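Local coordinates for protein xyloglucan-specific endo-beta-1,4-glucanase BoGH9A (Bacteroides ovatus, PDB 6DHT) that cleaves internal beta-1,4-glucosidic linkages in the backbone of xyloglucans, releasing xyloglucan oligosaccharides, at residues G165-G170 with H498-S503; F513-P518 with A545-A550. All coordinates share one frame; numbering follows the deposited sequence.

Contact 1 (G165-G170 with H498-S503). With MG (magnesium ion), chain X; EDO (1,2-ethanediol), chain F.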
loop_
_atom_site.group_PDB
_atom_site.type_symbol
_atom_site.label_atom_id
_atom_site.label_comp_id
_atom_site.label_asym_id
_atom_site.label_seq_id
_atom_site.Cartn_x
_atom_site.Cartn_y
_atom_site.Cartn_z
ATOM N N GLY A 165 5.789 9.201 -13.881
ATOM C CA GLY A 165 4.895 8.241 -13.256
ATOM C C GLY A 165 5.489 6.855 -13.105
ATOM O O GLY A 165 6.528 6.528 -13.685
ATOM N N TRP A 166 4.812 6.038 -12.307
ATOM C CA TRP A 166 5.268 4.684 -12.033
ATOM C C TRP A 166 4.596 3.632 -12.923
ATOM O O TRP A 166 3.422 3.752 -13.231
ATOM C CB TRP A 166 4.955 4.268 -10.590
ATOM C CG TRP A 166 5.418 5.211 -9.519
ATOM C CD1 TRP A 166 6.692 5.627 -9.282
ATOM C CD2 TRP A 166 4.597 5.816 -8.512
ATOM N NE1 TRP A 166 6.715 6.470 -8.189
ATOM C CE2 TRP A 166 5.440 6.600 -7.700
ATOM C CE3 TRP A 166 3.237 5.764 -8.220
ATOM C CZ2 TRP A 166 4.960 7.308 -6.610
ATOM C CZ3 TRP A 166 2.765 6.467 -7.130
ATOM C CH2 TRP A 166 3.623 7.221 -6.339
ATOM N N TYR A 167 5.309 2.563 -13.237
ATOM C CA TYR A 167 4.653 1.344 -13.659
ATOM C C TYR A 167 3.713 0.905 -12.533
ATOM O O TYR A 167 4.076 0.940 -11.354
ATOM C CB TYR A 167 5.653 0.239 -13.913
ATOM C CG TYR A 167 6.652 0.488 -15.010
ATOM C CD1 TYR A 167 6.249 0.867 -16.278
ATOM C CD2 TYR A 167 8.018 0.317 -14.772
ATOM C CE1 TYR A 167 7.178 1.072 -17.276
ATOM C CE2 TYR A 167 8.947 0.539 -15.765
ATOM C CZ TYR A 167 8.511 0.906 -17.014
ATOM O OH TYR A 167 9.430 1.137 -18.015
ATOM N N ASP A 168 2.510 0.464 -12.873
ATOM C CA ASP A 168 1.524 0.114 -11.863
ATOM C C ASP A 168 1.917 -1.071 -10.992
ATOM O O ASP A 168 1.609 -1.099 -9.789
ATOM C CB ASP A 168 0.200 -0.226 -12.525
ATOM C CG ASP A 168 -0.963 -0.191 -11.566
ATOM O OD1 ASP A 168 -1.144 0.839 -10.873
ATOM O OD2 ASP A 168 -1.724 -1.168 -11.529
ATOM N N ALA A 169 2.516 -2.107 -11.581
ATOM C CA ALA A 169 2.517 -3.391 -10.923
ATOM C C ALA A 169 3.454 -4.337 -11.649
ATOM O O ALA A 169 4.562 -3.950 -12.018
ATOM C CB ALA A 169 1.082 -3.929 -10.915
ATOM N N GLY A 170 3.017 -5.579 -11.855
ATOM C CA GLY A 170 3.792 -6.503 -12.651
ATOM C C GLY A 170 3.778 -6.172 -14.128
ATOM O O GLY A 170 4.572 -6.769 -14.886
ATOM N N HIS A 498 6.511 -10.122 -11.728
ATOM C CA HIS A 498 6.950 -8.726 -11.833
ATOM C C HIS A 498 7.812 -8.651 -13.071
ATOM O O HIS A 498 8.921 -9.184 -13.085
ATOM C CB HIS A 498 7.793 -8.390 -10.591
ATOM C CG HIS A 498 8.178 -6.951 -10.467
ATOM N ND1 HIS A 498 9.320 -6.547 -9.795
ATOM C CD2 HIS A 498 7.548 -5.816 -10.846
ATOM C CE1 HIS A 498 9.376 -5.226 -9.793
ATOM N NE2 HIS A 498 8.317 -4.757 -10.427
ATOM N N ARG A 499 7.320 -8.001 -14.109
ATOM C CA ARG A 499 8.078 -7.991 -15.357
ATOM C C ARG A 499 9.462 -7.366 -15.182
ATOM O O ARG A 499 10.420 -7.824 -15.800
ATOM C CB ARG A 499 7.317 -7.312 -16.485
ATOM C CG ARG A 499 6.182 -8.163 -17.084
ATOM C CD ARG A 499 5.332 -7.350 -18.032
ATOM N NE ARG A 499 4.279 -8.143 -18.679
ATOM C CZ ARG A 499 3.168 -8.538 -18.081
ATOM N NH1 ARG A 499 2.964 -8.247 -16.795
ATOM N NH2 ARG A 499 2.255 -9.222 -18.751
ATOM N N LEU A 500 9.613 -6.361 -14.313
ATOM C CA LEU A 500 10.958 -5.819 -14.113
ATOM C C LEU A 500 11.940 -6.834 -13.533
ATOM O O LEU A 500 13.044 -7.003 -14.049
ATOM C CB LEU A 500 10.928 -4.593 -13.203
ATOM C CG LEU A 500 10.388 -3.290 -13.785
ATOM C CD1 LEU A 500 10.373 -2.200 -12.693
ATOM C CD2 LEU A 500 11.164 -2.781 -14.969
ATOM N N SER A 501 11.574 -7.501 -12.449
ATOM C CA SER A 501 12.468 -8.484 -11.836
ATOM C C SER A 501 12.689 -9.698 -12.746
ATOM O O SER A 501 13.745 -10.351 -12.692
ATOM C CB SER A 501 11.944 -8.970 -10.486
ATOM O OG SER A 501 11.946 -7.907 -9.530
ATOM N N ALA A 502 11.678 -10.032 -13.544
ATOM C CA ALA A 502 11.723 -11.274 -14.319
ATOM C C ALA A 502 12.545 -11.092 -15.579
ATOM O O ALA A 502 13.085 -12.076 -16.104
ATOM C CB ALA A 502 10.304 -11.755 -14.657
ATOM N N SER A 503 12.643 -9.873 -16.089
ATOM C CA SER A 503 13.318 -9.637 -17.365
ATOM C C SER A 503 14.699 -9.044 -17.232
ATOM O O SER A 503 15.391 -8.863 -18.235
ATOM C CB SER A 503 12.479 -8.750 -18.268
ATOM O OG SER A 503 12.345 -7.453 -17.713
HETATM MG MG MG X . 15.643 -10.828 -11.996
HETATM C C1 EDO F . -0.984 -10.019 -16.619
HETATM O O1 EDO F . 0.020 -10.450 -17.560
HETATM C C2 EDO F . -0.746 -8.588 -16.132
HETATM O O2 EDO F . 0.479 -8.552 -15.395
HETATM O O HOH W 1 6.848 -4.513 -13.857
HETATM O O HOH W 2 15.526 -9.281 -10.513
HETATM O O HOH W 3 15.932 -12.071 -13.618
HETATM O O HOH W 4 14.815 -12.124 -10.731
#
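Tyr167 packs on Leu500, Tyr167 CD2 4.0 Å from Leu500 CD1, the two side chains crossing at about a right angle; the tyrosine hydroxyl hydrogen-bonds to His138. Here the Asp-Ala-Gly-Asp loop of the family 9 (alpha/alpha)6 barrel, which leads into the predicted nucleophile Asp171, runs against helix 499-503. Next along is Ala169, whose O lies in the plane of the His498 ring, 3.7 Å from His498 CD2 at its edge. That ring is pinned through its nitrogens: His498 ND1 is hydrogen-bonded to Ser501 OG at 3.0 Å, and NE2 hydrogen-bonds Gln118. Water 1 donates to Ala169 O at 3.0 Å and accepts weakly from Leu500 N. At Gly170 the backbones close up, its CA 3.9 Å from His498 CA, and its carbonyl turns to the start of the helix. Arg499 N donates to Gly170 O at 3.1 Å, while Arg499 NH1 donates to the same oxygen at 2.9 Å from the opposite face, 58° out of the carbonyl plane. With CG beside the backbone N (chi1 -76°), the arginine chain starts alongside that oxygen. An alanine here would probably leave Gly170 O held from one face, by the backbone N, and Glu246 O without its guanidinium donor. Ser501 O binds the magnesium ion together with Asp504 and Ile506, and Arg499 NH2 donates to O1 of a 1,2-ethanediol, probably from the crystallisation liquor, at 2.8 Å.

Contact 2 (F513-P518 with A545-A550). With IMD (imidazole), chain B.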
loop_
_atom_site.group_PDB
_atom_site.type_symbol
_atom_site.label_atom_id
_atom_site.label_comp_id
_atom_site.label_asym_id
_atom_site.label_seq_id
_atom_site.Cartn_x
_atom_site.Cartn_y
_atom_site.Cartn_z
ATOM N N PHE A 513 8.994 -5.231 -2.289
ATOM C CA PHE A 513 7.633 -5.437 -2.764
ATOM C C PHE A 513 6.862 -6.463 -1.966
ATOM O O PHE A 513 7.326 -7.573 -1.786
ATOM C CB PHE A 513 7.649 -5.890 -4.226
ATOM C CG PHE A 513 8.098 -4.822 -5.186
ATOM C CD1 PHE A 513 9.432 -4.612 -5.443
ATOM C CD2 PHE A 513 7.175 -4.030 -5.841
ATOM C CE1 PHE A 513 9.832 -3.580 -6.342
ATOM C CE2 PHE A 513 7.559 -3.019 -6.743
ATOM C CZ PHE A 513 8.890 -2.816 -6.999
ATOM N N LEU A 514 5.661 -6.093 -1.523
ATOM C CA LEU A 514 4.718 -6.998 -0.894
ATOM C C LEU A 514 3.989 -7.784 -1.975
ATOM O O LEU A 514 3.304 -7.194 -2.826
ATOM C CB LEU A 514 3.686 -6.204 -0.089
ATOM C CG LEU A 514 2.615 -7.048 0.616
ATOM C CD1 LEU A 514 3.191 -8.088 1.543
ATOM C CD2 LEU A 514 1.716 -6.104 1.400
ATOM N N VAL A 515 4.120 -9.095 -1.958
ATOM C CA VAL A 515 3.378 -9.876 -2.940
ATOM C C VAL A 515 1.924 -10.054 -2.494
ATOM O O VAL A 515 1.599 -9.914 -1.320
ATOM C CB VAL A 515 4.056 -11.261 -3.237
ATOM C CG1 VAL A 515 5.460 -11.045 -3.755
ATOM C CG2 VAL A 515 4.073 -12.146 -2.005
ATOM N N GLY A 516 1.032 -10.369 -3.426
ATOM C CA GLY A 516 -0.393 -10.401 -3.130
ATOM C C GLY A 516 -0.791 -11.376 -2.033
ATOM O O GLY A 516 -1.634 -11.079 -1.191
ATOM N N GLY A 517 -0.215 -12.576 -2.067
ATOM C CA GLY A 517 -0.382 -13.571 -1.023
ATOM C C GLY A 517 -1.359 -14.661 -1.371
ATOM O O GLY A 517 -1.903 -14.694 -2.479
ATOM N N PRO A 518 -1.594 -15.540 -0.396
ATOM C CA PRO A 518 -2.432 -16.729 -0.620
ATOM C C PRO A 518 -3.790 -16.374 -1.175
ATOM O O PRO A 518 -4.448 -15.491 -0.658
ATOM C CB PRO A 518 -2.589 -17.322 0.785
ATOM C CG PRO A 518 -1.455 -16.814 1.567
ATOM C CD PRO A 518 -1.076 -15.474 0.976
ATOM N N ALA A 545 -1.943 -14.853 -9.638
ATOM C CA ALA A 545 -2.970 -15.085 -8.621
ATOM C C ALA A 545 -2.454 -14.851 -7.204
ATOM O O ALA A 545 -3.202 -14.388 -6.328
ATOM C CB ALA A 545 -3.516 -16.527 -8.743
ATOM N N SER A 546 -1.195 -15.188 -6.971
ATOM C CA SER A 546 -0.659 -15.173 -5.594
ATOM C C SER A 546 0.652 -14.421 -5.394
ATOM O O SER A 546 1.021 -14.144 -4.227
ATOM C CB SER A 546 -0.488 -16.611 -5.045
ATOM O OG SER A 546 0.700 -17.260 -5.521
ATOM N N ASN A 547 1.354 -14.103 -6.475
ATOM C CA ASN A 547 2.723 -13.577 -6.364
ATOM C C ASN A 547 2.938 -12.275 -7.153
ATOM O O ASN A 547 4.063 -11.933 -7.477
ATOM C CB ASN A 547 3.742 -14.657 -6.805
ATOM C CG ASN A 547 5.012 -14.624 -6.003
ATOM O OD1 ASN A 547 5.016 -14.242 -4.819
ATOM N ND2 ASN A 547 6.102 -15.124 -6.592
ATOM N N GLU A 548 1.852 -11.578 -7.471
ATOM C CA GLU A 548 1.886 -10.281 -8.142
ATOM C C GLU A 548 2.365 -9.185 -7.166
ATOM O O GLU A 548 2.297 -9.357 -5.951
ATOM C CB GLU A 548 0.474 -9.966 -8.676
ATOM C CG GLU A 548 0.138 -8.551 -9.106
ATOM C CD GLU A 548 0.760 -8.079 -10.390
ATOM O OE1 GLU A 548 1.845 -8.563 -10.784
ATOM O OE2 GLU A 548 0.196 -7.108 -10.945
ATOM N N VAL A 549 2.920 -8.121 -7.728
ATOM C CA VAL A 549 3.293 -6.943 -6.928
ATOM C C VAL A 549 2.572 -5.748 -7.526
ATOM O O VAL A 549 2.167 -5.755 -8.679
ATOM C CB VAL A 549 4.831 -6.720 -6.929
ATOM C CG1 VAL A 549 5.542 -7.932 -6.335
ATOM C CG2 VAL A 549 5.349 -6.403 -8.351
ATOM N N ALA A 550 2.358 -4.700 -6.739
ATOM C CA ALA A 550 1.589 -3.550 -7.203
ATOM C C ALA A 550 1.788 -2.320 -6.340
ATOM O O ALA A 550 1.970 -2.442 -5.121
ATOM C CB ALA A 550 0.121 -3.885 -7.230
HETATM N N1 IMD B . -1.781 -5.744 -9.756
HETATM C C2 IMD B . -2.331 -4.616 -10.259
HETATM N N3 IMD B . -3.157 -4.105 -9.314
HETATM C C4 IMD B . -3.139 -4.920 -8.236
HETATM C C5 IMD B . -2.266 -5.959 -8.517
HETATM O O HOH W 5 3.522 -5.006 -4.200
HETATM O O HOH W 6 -2.761 -12.681 -4.179
#
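Phe513 and Val549 meet obliquely: Phe513 CB sits 3.6 Å from Val549 CG1, and the ring carbon Phe513 CD2 comes within 3.7 Å of Val549 CB. The same phenyl ring also meets the His498 ring. Val549 CG1 serves a second neighbour too, lying 4.0 Å from Val515 CG1, so this one methyl touches both. Val515 then lays its CB and both methyls against the amide oxygen of Asn547, with Val515 CG1 closest at 3.4 Å from Asn547 OD1. The amide has polar partners of its own, OD1 hydrogen-bonding to Tyr537 and ND2 to the predicted active-site Asp539. Behind these side chains the two backbones run nearly antiparallel, 161° apart, in the part of the glycoside hydrolase family 9 catalytic domain that carries the predicted proton donor, Glu548, just before barrel helix 551-567. Glu548 O takes a weak hydrogen bond from Gly516 N and a CA-H...O contact from Val515 CA at 3.2 Å. Further along, Gly517 N donates to Ser546 O at 2.9 Å, from 39° above the carbonyl plane. Water 6 donates both to Gly517 O and to Ala545 O, bridging the pair. The Glu548 side chain leaves on the far side of its own backbone. Its chain bends at chi2 (72°), Glu548 OE2 accepts at 2.7 Å from N1 of an imidazole, probably from the crystallisation liquor, and OE1 is hydrogen-bonded to His497.

In the fold
From the N terminus the chain passes the Ig-like domain and enters the catalytic domain, where 165-170 lies between strands 159-160 and 174-175. Contact 1 closes a loop of 327 residues, about half of it helix, when the chain returns at 498-503. Contact 2 opens only afterwards and closes a much shorter, almost helix-free loop of 26 residues, in part not modelled, ahead of helix 551-567. The two are therefore in series, neither nested nor crossed, yet they abut with centres about 12 Å apart: Ala169 packs on Glu548, and His498 on Val549. Together they bring the loop leading into the predicted nucleophile Asp171 alongside the predicted proton donor and His497.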